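Local atomic coordinates of pesticidal crystal protein CRY4AA (Bacillus thuringiensis, PDB entry 2C9K), a protein that promotes colloid-osmotic lysis of insect midgut epithelial cells after binding to them, acting as a mosquito-larvicidal pore-forming toxin. Residues 261-265 against 286-291; 316-320 against 436-440; 431-437 against 452-458. All coordinates share one frame; numbering follows the deposited sequence.

Interaction 1: residues 261-265 against 286-291; sequences REIYQ and LTRRPH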
loop_
_atom_site.group_PDB
_atom_site.type_symbol
_atom_site.label_atom_id
_atom_site.label_comp_id
_atom_site.label_asym_id
_atom_site.label_seq_id
_atom_site.Cartn_x
_atom_site.Cartn_y
_atom_site.Cartn_z
ATOM N N ARG A 261 1.041 -4.548 -0.284
ATOM C CA ARG A 261 1.039 -4.426 -1.748
ATOM C C ARG A 261 2.364 -3.950 -2.370
ATOM O O ARG A 261 3.146 -3.232 -1.735
ATOM C CB ARG A 261 -0.055 -3.453 -2.182
ATOM C CG ARG A 261 0.368 -1.981 -2.186
ATOM C CD ARG A 261 0.803 -1.506 -0.809
ATOM N NE ARG A 261 1.139 -0.085 -0.789
ATOM C CZ ARG A 261 2.315 0.415 -1.151
ATOM N NH1 ARG A 261 3.286 -0.396 -1.560
ATOM N NH2 ARG A 261 2.519 1.730 -1.105
ATOM N N GLU A 262 2.598 -4.337 -3.621
ATOM C CA GLU A 262 3.795 -3.904 -4.346
ATOM C C GLU A 262 3.418 -2.857 -5.386
ATOM O O GLU A 262 2.291 -2.843 -5.887
ATOM C CB GLU A 262 4.465 -5.066 -5.097
ATOM C CG GLU A 262 5.287 -6.026 -4.248
ATOM C CD GLU A 262 6.092 -7.023 -5.077
ATOM O OE1 GLU A 262 5.495 -7.813 -5.832
ATOM O OE2 GLU A 262 7.332 -7.018 -4.971
ATOM N N ILE A 263 4.353 -1.970 -5.702
ATOM C CA ILE A 263 4.128 -0.970 -6.737
ATOM C C ILE A 263 5.400 -0.967 -7.570
ATOM O O ILE A 263 6.463 -1.316 -7.071
ATOM C CB ILE A 263 3.818 0.433 -6.160
ATOM C CG1 ILE A 263 4.974 0.934 -5.303
ATOM C CG2 ILE A 263 2.507 0.384 -5.384
ATOM C CD1 ILE A 263 4.739 2.329 -4.751
ATOM N N TYR A 264 5.290 -0.590 -8.840
ATOM C CA TYR A 264 6.439 -0.633 -9.740
ATOM C C TYR A 264 6.758 0.665 -10.459
ATOM O O TYR A 264 5.870 1.458 -10.773
ATOM C CB TYR A 264 6.225 -1.717 -10.814
ATOM C CG TYR A 264 5.715 -3.055 -10.307
ATOM C CD1 TYR A 264 4.399 -3.208 -9.893
ATOM C CD2 TYR A 264 6.553 -4.170 -10.252
ATOM C CE1 TYR A 264 3.925 -4.432 -9.440
ATOM C CE2 TYR A 264 6.091 -5.398 -9.800
ATOM C CZ TYR A 264 4.773 -5.526 -9.393
ATOM O OH TYR A 264 4.299 -6.742 -8.933
ATOM N N GLN A 265 8.045 0.857 -10.726
ATOM C CA GLN A 265 8.534 2.015 -11.460
ATOM C C GLN A 265 9.252 1.347 -12.634
ATOM O O GLN A 265 9.860 0.289 -12.458
ATOM C CB GLN A 265 9.501 2.831 -10.592
ATOM C CG GLN A 265 8.852 3.439 -9.344
ATOM C CD GLN A 265 9.823 4.255 -8.484
ATOM O OE1 GLN A 265 10.985 3.888 -8.316
ATOM N NE2 GLN A 265 9.335 5.354 -7.918
ATOM N N LEU A 286 6.045 -7.894 -16.556
ATOM C CA LEU A 286 6.734 -6.824 -15.835
ATOM C C LEU A 286 6.339 -6.694 -14.364
ATOM O O LEU A 286 6.976 -5.960 -13.614
ATOM C CB LEU A 286 6.535 -5.483 -16.555
ATOM C CG LEU A 286 7.374 -5.285 -17.828
ATOM C CD1 LEU A 286 6.819 -4.148 -18.680
ATOM C CD2 LEU A 286 8.815 -5.007 -17.431
ATOM N N THR A 287 5.296 -7.403 -13.947
ATOM C CA THR A 287 4.850 -7.338 -12.560
ATOM C C THR A 287 4.821 -8.739 -11.958
ATOM O O THR A 287 5.070 -9.709 -12.659
ATOM C CB THR A 287 3.459 -6.675 -12.455
ATOM O OG1 THR A 287 2.516 -7.380 -13.273
ATOM C CG2 THR A 287 3.537 -5.224 -12.915
ATOM N N ARG A 288 4.526 -8.860 -10.669
ATOM C CA ARG A 288 4.514 -10.178 -10.049
ATOM C C ARG A 288 3.116 -10.660 -9.722
ATOM O O ARG A 288 2.291 -9.893 -9.236
ATOM C CB ARG A 288 5.368 -10.172 -8.771
ATOM C CG ARG A 288 6.832 -9.837 -9.019
ATOM C CD ARG A 288 7.600 -9.593 -7.734
ATOM N NE ARG A 288 7.724 -10.789 -6.910
ATOM C CZ ARG A 288 8.060 -10.771 -5.624
ATOM N NH1 ARG A 288 8.307 -9.624 -5.014
ATOM N NH2 ARG A 288 8.126 -11.900 -4.938
ATOM N N ARG A 289 2.849 -11.935 -9.991
ATOM C CA ARG A 289 1.541 -12.510 -9.698
ATOM C C ARG A 289 1.301 -12.512 -8.192
ATOM O O ARG A 289 2.249 -12.569 -7.397
ATOM C CB ARG A 289 1.456 -13.934 -10.240
ATOM C CG ARG A 289 0.765 -14.024 -11.583
ATOM C CD ARG A 289 1.566 -14.852 -12.567
ATOM N NE ARG A 289 1.527 -16.289 -12.300
ATOM C CZ ARG A 289 2.334 -17.169 -12.888
ATOM N NH1 ARG A 289 3.242 -16.756 -13.770
ATOM N NH2 ARG A 289 2.242 -18.461 -12.598
ATOM N N PRO A 290 0.032 -12.437 -7.773
ATOM C CA PRO A 290 -0.234 -12.438 -6.330
ATOM C C PRO A 290 0.626 -13.486 -5.637
ATOM O O PRO A 290 0.695 -14.627 -6.072
ATOM C CB PRO A 290 -1.717 -12.767 -6.256
ATOM C CG PRO A 290 -2.252 -12.151 -7.506
ATOM C CD PRO A 290 -1.218 -12.514 -8.545
ATOM N N HIS A 291 1.293 -13.091 -4.564
ATOM C CA HIS A 291 2.156 -14.005 -3.828
ATOM C C HIS A 291 2.181 -13.649 -2.348
ATOM O O HIS A 291 1.579 -12.656 -1.930
ATOM C CB HIS A 291 3.584 -13.924 -4.376
ATOM C CG HIS A 291 4.208 -12.567 -4.242
ATOM N ND1 HIS A 291 4.418 -11.732 -5.319
ATOM C CD2 HIS A 291 4.677 -11.902 -3.159
ATOM C CE1 HIS A 291 4.992 -10.615 -4.907
ATOM N NE2 HIS A 291 5.160 -10.694 -3.602
#
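Two groups grip OE2 of Glu-262: the guanidinium of Arg-288, whose NH1 lies 2.8 Å from Glu-262 OE2 in a salt bridge, and the hydroxyl of Ser-435 on a nearby strand. The contact belongs to the middle domain of a three-domain Cry toxin, the beta-prism, where an outer strand of a three-stranded sheet (262-267) meets the loop that follows helix 279-286. The hydrogen bond within the salt bridge is weak, bent to 129° at the hydrogen. The carboxylate comes to the guanidinium edge with its own plane turned 79° from it, so this is a single-point grip, with NH1 alone paired to OE2. Arg-288 reaches it by folding at its third torsion (66°), which also lays the guanidinium over CE1 of His-291. The NH2 end is held elsewhere, by Thr-294. The second carboxylate oxygen, OE1, faces the edge of the His-291 imidazole, 3.0 Å from its CE1, while ND1 of that ring turns back to Arg-289 O.

Further along the strand, the backbone N-H of Arg-288 points almost straight at the phenol oxygen of Tyr-264, N to OH 2.7 Å. The chain has just left the helix at Thr-287, and the phenol supplies an acceptor where the helical pattern has ended. Thr-287 keeps its hydroxyl turned back to the carbonyl of Glu-283 in that helix. Its methyl is left for the aromatic ring: CG2 sits over the middle of one face of Tyr-264, 3.6 Å from the ring centroid.

Interaction 2: residues 316-320 against 436-440; sequences HYNMF and FIKSL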
loop_
_atom_site.group_PDB
_atom_site.type_symbol
_atom_site.label_atom_id
_atom_site.label_comp_id
_atom_site.label_asym_id
_atom_site.label_seq_id
_atom_site.Cartn_x
_atom_site.Cartn_y
_atom_site.Cartn_z
ATOM N N HIS A 316 20.040 -11.067 -15.108
ATOM C CA HIS A 316 20.012 -11.010 -13.651
ATOM C C HIS A 316 18.952 -11.903 -13.038
ATOM O O HIS A 316 18.116 -12.452 -13.740
ATOM C CB HIS A 316 19.788 -9.573 -13.167
ATOM C CG HIS A 316 18.371 -9.108 -13.281
ATOM N ND1 HIS A 316 17.766 -8.843 -14.490
ATOM C CD2 HIS A 316 17.440 -8.851 -12.332
ATOM C CE1 HIS A 316 16.526 -8.438 -14.281
ATOM N NE2 HIS A 316 16.303 -8.434 -12.980
ATOM N N TYR A 317 19.016 -12.064 -11.721
ATOM C CA TYR A 317 18.030 -12.850 -10.992
ATOM C C TYR A 317 17.985 -12.365 -9.544
ATOM O O TYR A 317 18.940 -11.763 -9.057
ATOM C CB TYR A 317 18.333 -14.361 -11.090
ATOM C CG TYR A 317 19.594 -14.841 -10.404
ATOM C CD1 TYR A 317 19.654 -14.973 -9.017
ATOM C CD2 TYR A 317 20.732 -15.156 -11.146
ATOM C CE1 TYR A 317 20.815 -15.401 -8.385
ATOM C CE2 TYR A 317 21.902 -15.585 -10.524
ATOM C CZ TYR A 317 21.940 -15.704 -9.142
ATOM O OH TYR A 317 23.107 -16.097 -8.518
ATOM N N ASN A 318 16.863 -12.599 -8.875
ATOM C CA ASN A 318 16.672 -12.170 -7.488
ATOM C C ASN A 318 16.698 -13.357 -6.535
ATOM O O ASN A 318 16.281 -14.462 -6.902
ATOM C CB ASN A 318 15.307 -11.488 -7.315
ATOM C CG ASN A 318 15.093 -10.331 -8.265
ATOM O OD1 ASN A 318 15.483 -9.201 -7.978
ATOM N ND2 ASN A 318 14.467 -10.606 -9.405
ATOM N N MET A 319 17.185 -13.118 -5.319
ATOM C CA MET A 319 17.212 -14.129 -4.256
ATOM C C MET A 319 16.331 -13.525 -3.158
ATOM O O MET A 319 16.542 -12.382 -2.736
ATOM C CB MET A 319 18.637 -14.363 -3.741
ATOM C CG MET A 319 19.521 -15.231 -4.655
ATOM S SD MET A 319 18.853 -16.897 -4.990
ATOM C CE MET A 319 19.100 -17.712 -3.417
ATOM N N PHE A 320 15.338 -14.277 -2.702
ATOM C CA PHE A 320 14.408 -13.758 -1.703
ATOM C C PHE A 320 13.804 -14.835 -0.800
ATOM O O PHE A 320 13.928 -16.028 -1.069
ATOM C CB PHE A 320 13.282 -13.032 -2.429
ATOM C CG PHE A 320 12.498 -13.920 -3.345
ATOM C CD1 PHE A 320 11.337 -14.540 -2.907
ATOM C CD2 PHE A 320 12.945 -14.171 -4.638
ATOM C CE1 PHE A 320 10.629 -15.396 -3.739
ATOM C CE2 PHE A 320 12.245 -15.028 -5.480
ATOM C CZ PHE A 320 11.083 -15.643 -5.029
ATOM N N PHE A 436 12.027 -6.350 -5.528
ATOM C CA PHE A 436 12.231 -7.222 -6.685
ATOM C C PHE A 436 12.560 -6.410 -7.947
ATOM O O PHE A 436 12.222 -5.226 -8.041
ATOM C CB PHE A 436 10.934 -7.992 -6.939
ATOM C CG PHE A 436 11.122 -9.335 -7.575
ATOM C CD1 PHE A 436 11.559 -10.420 -6.816
ATOM C CD2 PHE A 436 10.797 -9.534 -8.914
ATOM C CE1 PHE A 436 11.663 -11.686 -7.378
ATOM C CE2 PHE A 436 10.898 -10.801 -9.488
ATOM C CZ PHE A 436 11.330 -11.880 -8.716
ATOM N N ILE A 437 13.213 -7.052 -8.914
ATOM C CA ILE A 437 13.532 -6.408 -10.189
ATOM C C ILE A 437 13.260 -7.381 -11.335
ATOM O O ILE A 437 14.013 -8.328 -11.517
ATOM C CB ILE A 437 15.000 -5.978 -10.281
ATOM C CG1 ILE A 437 15.290 -4.855 -9.286
ATOM C CG2 ILE A 437 15.298 -5.494 -11.685
ATOM C CD1 ILE A 437 16.719 -4.332 -9.355
ATOM N N LYS A 438 12.182 -7.156 -12.089
ATOM C CA LYS A 438 11.835 -8.016 -13.220
ATOM C C LYS A 438 12.327 -7.369 -14.496
ATOM O O LYS A 438 12.709 -6.203 -14.498
ATOM C CB LYS A 438 10.315 -8.228 -13.320
ATOM C CG LYS A 438 9.806 -9.421 -12.539
ATOM C CD LYS A 438 8.296 -9.497 -12.519
ATOM C CE LYS A 438 7.717 -9.858 -13.878
ATOM N NZ LYS A 438 7.877 -11.288 -14.247
ATOM N N SER A 439 12.296 -8.117 -15.590
ATOM C CA SER A 439 12.762 -7.587 -16.858
ATOM C C SER A 439 12.065 -8.258 -18.040
ATOM O O SER A 439 11.828 -9.468 -18.020
ATOM C CB SER A 439 14.269 -7.801 -16.954
ATOM O OG SER A 439 14.881 -6.831 -17.777
ATOM N N LEU A 440 11.715 -7.465 -19.053
ATOM C CA LEU A 440 11.086 -7.980 -20.267
ATOM C C LEU A 440 12.102 -7.822 -21.389
ATOM O O LEU A 440 12.574 -6.720 -21.660
ATOM C CB LEU A 440 9.810 -7.199 -20.609
ATOM C CG LEU A 440 9.208 -7.315 -22.027
ATOM C CD1 LEU A 440 9.085 -8.767 -22.452
ATOM C CD2 LEU A 440 7.834 -6.650 -22.055
#
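The amide of Asn-318 lies on the phenyl ring of Phe-436 like a lid, the two planes only 25° apart and ND2 3.4 Å above the plane of Phe-436, over its centre. The opposite face of that ring is taken by the guanidinium of Arg-288 in a cation-pi contact, so the phenyl is sandwiched between two nitrogen-bearing groups. At its rim, CE1 of Phe-436 approaches Phe-320 CE2 at 3.9 Å. These rings form an offset edge-to-face pair, with the edge of Phe-436 turned to the face of Phe-320 and the planes at 74°. Phe-436 is swung into this slot by a first torsion that carries CG away from the backbone N (chi1 -151°).

The same Asn-318 amide reaches past the ring to the main chain. Its ND2 donates in a nearly straight line to Ile-437 O, 3.1 Å away and within the amide plane, while Asn-318 OD1 accepts a longer bond of 3.3 Å from Ile-437 N. One side chain therefore engages both polar atoms of a single residue, much as a neighbouring strand would, and that fixes which way the amide is flipped. Ile-437 O has a second donor, NE2 of His-316, at 2.7 Å. It comes from the other face of the carbonyl, with the oxygen near its ring plane. His-316 CE1 also touches Ser-439 CB at its edge, and the imidazole is stacked on Phe-301.

With their axes 7.2 Å apart, the two strands are too distant for backbone pairing and belong to different sheets. This is an inter-sheet contact of the beta-prism, the middle domain of three-domain Cry toxins, whose antiparallel sheets pack round a common core: here strand 313-322 of one sheet meets strand 432-440 of another through side chains.

Interaction 3: residues 431-437 against 452-458; sequences SHILSFI and TFAWTHS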
loop_
_atom_site.group_PDB
_atom_site.type_symbol
_atom_site.label_atom_id
_atom_site.label_comp_id
_atom_site.label_asym_id
_atom_site.label_seq_id
_atom_site.Cartn_x
_atom_site.Cartn_y
_atom_site.Cartn_z
ATOM N N SER A 431 9.656 5.566 2.866
ATOM C CA SER A 431 8.350 4.912 2.876
ATOM C C SER A 431 8.298 3.569 2.156
ATOM O O SER A 431 7.370 2.778 2.374
ATOM C CB SER A 431 7.314 5.831 2.249
ATOM O OG SER A 431 7.636 6.061 0.889
ATOM N N HIS A 432 9.272 3.310 1.289
ATOM C CA HIS A 432 9.286 2.049 0.559
ATOM C C HIS A 432 10.684 1.473 0.475
ATOM O O HIS A 432 11.663 2.198 0.597
ATOM C CB HIS A 432 8.733 2.236 -0.860
ATOM C CG HIS A 432 7.255 2.496 -0.917
ATOM N ND1 HIS A 432 6.686 3.677 -0.491
ATOM C CD2 HIS A 432 6.236 1.735 -1.386
ATOM C CE1 HIS A 432 5.382 3.635 -0.697
ATOM N NE2 HIS A 432 5.083 2.468 -1.240
ATOM N N ILE A 433 10.762 0.160 0.274
ATOM C CA ILE A 433 12.030 -0.554 0.141
ATOM C C ILE A 433 11.973 -1.419 -1.120
ATOM O O ILE A 433 10.902 -1.908 -1.498
ATOM C CB ILE A 433 12.294 -1.495 1.344
ATOM C CG1 ILE A 433 11.291 -2.657 1.324
ATOM C CG2 ILE A 433 12.237 -0.705 2.658
ATOM C CD1 ILE A 433 11.588 -3.732 2.344
ATOM N N LEU A 434 13.115 -1.623 -1.766
ATOM C CA LEU A 434 13.147 -2.435 -2.981
ATOM C C LEU A 434 12.727 -3.860 -2.648
ATOM O O LEU A 434 13.111 -4.392 -1.613
ATOM C CB LEU A 434 14.551 -2.444 -3.600
ATOM C CG LEU A 434 14.537 -3.124 -4.972
ATOM C CD1 LEU A 434 13.768 -2.248 -5.947
ATOM C CD2 LEU A 434 15.948 -3.366 -5.470
ATOM N N SER A 435 11.955 -4.496 -3.515
ATOM C CA SER A 435 11.531 -5.851 -3.209
ATOM C C SER A 435 11.787 -6.849 -4.321
ATOM O O SER A 435 11.790 -8.050 -4.083
ATOM C CB SER A 435 10.044 -5.863 -2.853
ATOM O OG SER A 435 9.250 -5.518 -3.969
ATOM N N PHE A 436 12.027 -6.350 -5.528
ATOM C CA PHE A 436 12.231 -7.222 -6.685
ATOM C C PHE A 436 12.560 -6.410 -7.947
ATOM O O PHE A 436 12.222 -5.226 -8.041
ATOM C CB PHE A 436 10.934 -7.992 -6.939
ATOM C CG PHE A 436 11.122 -9.335 -7.575
ATOM C CD1 PHE A 436 11.559 -10.420 -6.816
ATOM C CD2 PHE A 436 10.797 -9.534 -8.914
ATOM C CE1 PHE A 436 11.663 -11.686 -7.378
ATOM C CE2 PHE A 436 10.898 -10.801 -9.488
ATOM C CZ PHE A 436 11.330 -11.880 -8.716
ATOM N N ILE A 437 13.213 -7.052 -8.914
ATOM C CA ILE A 437 13.532 -6.408 -10.189
ATOM C C ILE A 437 13.260 -7.381 -11.335
ATOM O O ILE A 437 14.013 -8.328 -11.517
ATOM C CB ILE A 437 15.000 -5.978 -10.281
ATOM C CG1 ILE A 437 15.290 -4.855 -9.286
ATOM C CG2 ILE A 437 15.298 -5.494 -11.685
ATOM C CD1 ILE A 437 16.719 -4.332 -9.355
ATOM N N THR A 452 11.581 -3.135 -14.322
ATOM C CA THR A 452 10.606 -2.594 -13.396
ATOM C C THR A 452 11.192 -2.854 -12.024
ATOM O O THR A 452 11.771 -3.912 -11.774
ATOM C CB THR A 452 9.251 -3.294 -13.485
ATOM O OG1 THR A 452 9.453 -4.706 -13.523
ATOM C CG2 THR A 452 8.492 -2.849 -14.714
ATOM N N PHE A 453 11.066 -1.877 -11.141
ATOM C CA PHE A 453 11.580 -2.012 -9.791
ATOM C C PHE A 453 10.389 -2.088 -8.850
ATOM O O PHE A 453 9.581 -1.169 -8.787
ATOM C CB PHE A 453 12.486 -0.822 -9.463
ATOM C CG PHE A 453 13.694 -0.718 -10.365
ATOM C CD1 PHE A 453 13.570 -0.248 -11.672
ATOM C CD2 PHE A 453 14.945 -1.162 -9.932
ATOM C CE1 PHE A 453 14.668 -0.226 -12.533
ATOM C CE2 PHE A 453 16.047 -1.143 -10.786
ATOM C CZ PHE A 453 15.907 -0.677 -12.087
ATOM N N ALA A 454 10.271 -3.213 -8.155
ATOM C CA ALA A 454 9.177 -3.446 -7.220
ATOM C C ALA A 454 9.481 -2.788 -5.884
ATOM O O ALA A 454 10.615 -2.816 -5.419
ATOM C CB ALA A 454 8.976 -4.933 -7.025
ATOM N N TRP A 455 8.462 -2.206 -5.270
ATOM C CA TRP A 455 8.618 -1.537 -3.993
ATOM C C TRP A 455 7.494 -1.905 -3.041
ATOM O O TRP A 455 6.329 -1.834 -3.400
ATOM C CB TRP A 455 8.622 -0.015 -4.190
ATOM C CG TRP A 455 9.726 0.485 -5.069
ATOM C CD1 TRP A 455 9.669 0.715 -6.408
ATOM C CD2 TRP A 455 11.072 0.779 -4.667
ATOM N NE1 TRP A 455 10.895 1.131 -6.870
ATOM C CE2 TRP A 455 11.774 1.177 -5.821
ATOM C CE3 TRP A 455 11.751 0.743 -3.441
ATOM C CZ2 TRP A 455 13.121 1.538 -5.789
ATOM C CZ3 TRP A 455 13.092 1.103 -3.410
ATOM C CH2 TRP A 455 13.761 1.495 -4.576
ATOM N N THR A 456 7.849 -2.304 -1.827
ATOM C CA THR A 456 6.850 -2.646 -0.828
ATOM C C THR A 456 6.873 -1.569 0.253
ATOM O O THR A 456 7.883 -0.880 0.422
ATOM C CB THR A 456 7.124 -4.026 -0.207
ATOM O OG1 THR A 456 8.492 -4.109 0.211
ATOM C CG2 THR A 456 6.834 -5.114 -1.216
ATOM N N HIS A 457 5.770 -1.411 0.978
ATOM C CA HIS A 457 5.713 -0.384 2.017
ATOM C C HIS A 457 6.604 -0.713 3.217
ATOM O O HIS A 457 6.543 -1.824 3.754
ATOM C CB HIS A 457 4.281 -0.190 2.497
ATOM C CG HIS A 457 4.062 1.116 3.186
ATOM N ND1 HIS A 457 3.698 2.259 2.509
ATOM C CD2 HIS A 457 4.215 1.475 4.479
ATOM C CE1 HIS A 457 3.636 3.269 3.359
ATOM N NE2 HIS A 457 3.946 2.819 4.561
ATOM N N SER A 458 7.411 0.254 3.651
ATOM C CA SER A 458 8.321 0.032 4.774
ATOM C C SER A 458 7.631 -0.113 6.128
ATOM O O SER A 458 8.282 -0.086 7.172
ATOM C CB SER A 458 9.360 1.154 4.849
ATOM O OG SER A 458 8.771 2.374 5.245
#
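The six-membered ring of Trp-455 carries CD1 of Leu-434 on one face, 3.9 Å from its centroid and close to the ring normal, and Ile-433 N lies at the indole edge. With CG trans to the main-chain nitrogen (chi1 -172°), the Leu-434 branch extends across the indole. The same CD1 also reaches the edge of Phe-453, whose ring is stacked on Phe-407. Beside it, Ile-437 runs along Phe-453 pointing the same way, CD1 to CE2 3.6 Å. At the other end, His-457 turns its edge to the face of His-432, with the ring planes 69° apart, while Ser-431 O sits over the centre of the His-457 ring. Polar partners at both nitrogens fix the rotation of the His-432 ring: ND1 gives its hydrogen to Ser-431 OG, 2.9 Å away, and NE2 meets NH2 of Arg-261, an arrangement consistent with a neutral imidazole.

All this decorates an antiparallel beta hairpin, strands 432-440 and 450-457, in one sheet of the beta-prism domain. Ile-433 and Thr-456 form a hydrogen-bonded pair, with both N-O distances 3.1 Å. Beyond Leu-434 the register slips at a beta bulge: Ser-435 and Phe-436 together face Ala-454. Ser-435 N bonds to Ala-454 O at 2.9 Å, and Ala-454 N returns to Phe-436 O at 2.8 Å. Ala-454 CB packs against Phe-436 CB, and the Ser-435 hydroxyl goes on to Glu-262. Where strand 432-440 begins and 450-457 ends, Ser-458 N makes a straight 2.8 Å bond to Ser-431 O, and the Ser-458 hydroxyl turns to Tyr-430 O.

All three contacts sit in the middle, beta-prism domain. Interaction 1 closes first along the chain, and interactions 2 and 3 then use the hairpin strand 432-440, sharing Phe-436 and Ile-437. Centres are about 9 Å apart for interactions 1 and 3 and about 12 Å for the other pairs. One three-stranded sheet joins them: strand 450-457 is its middle, with 262-267 on one side and 432-440 on the other. Interaction 1 ties this sheet to the loop after helix 279-286, and interaction 2 ties it to the neighbouring sheet of strand 313-322. The sheet thus lies between helix 222-240 of the N-terminal domain and the prism core, linking the two.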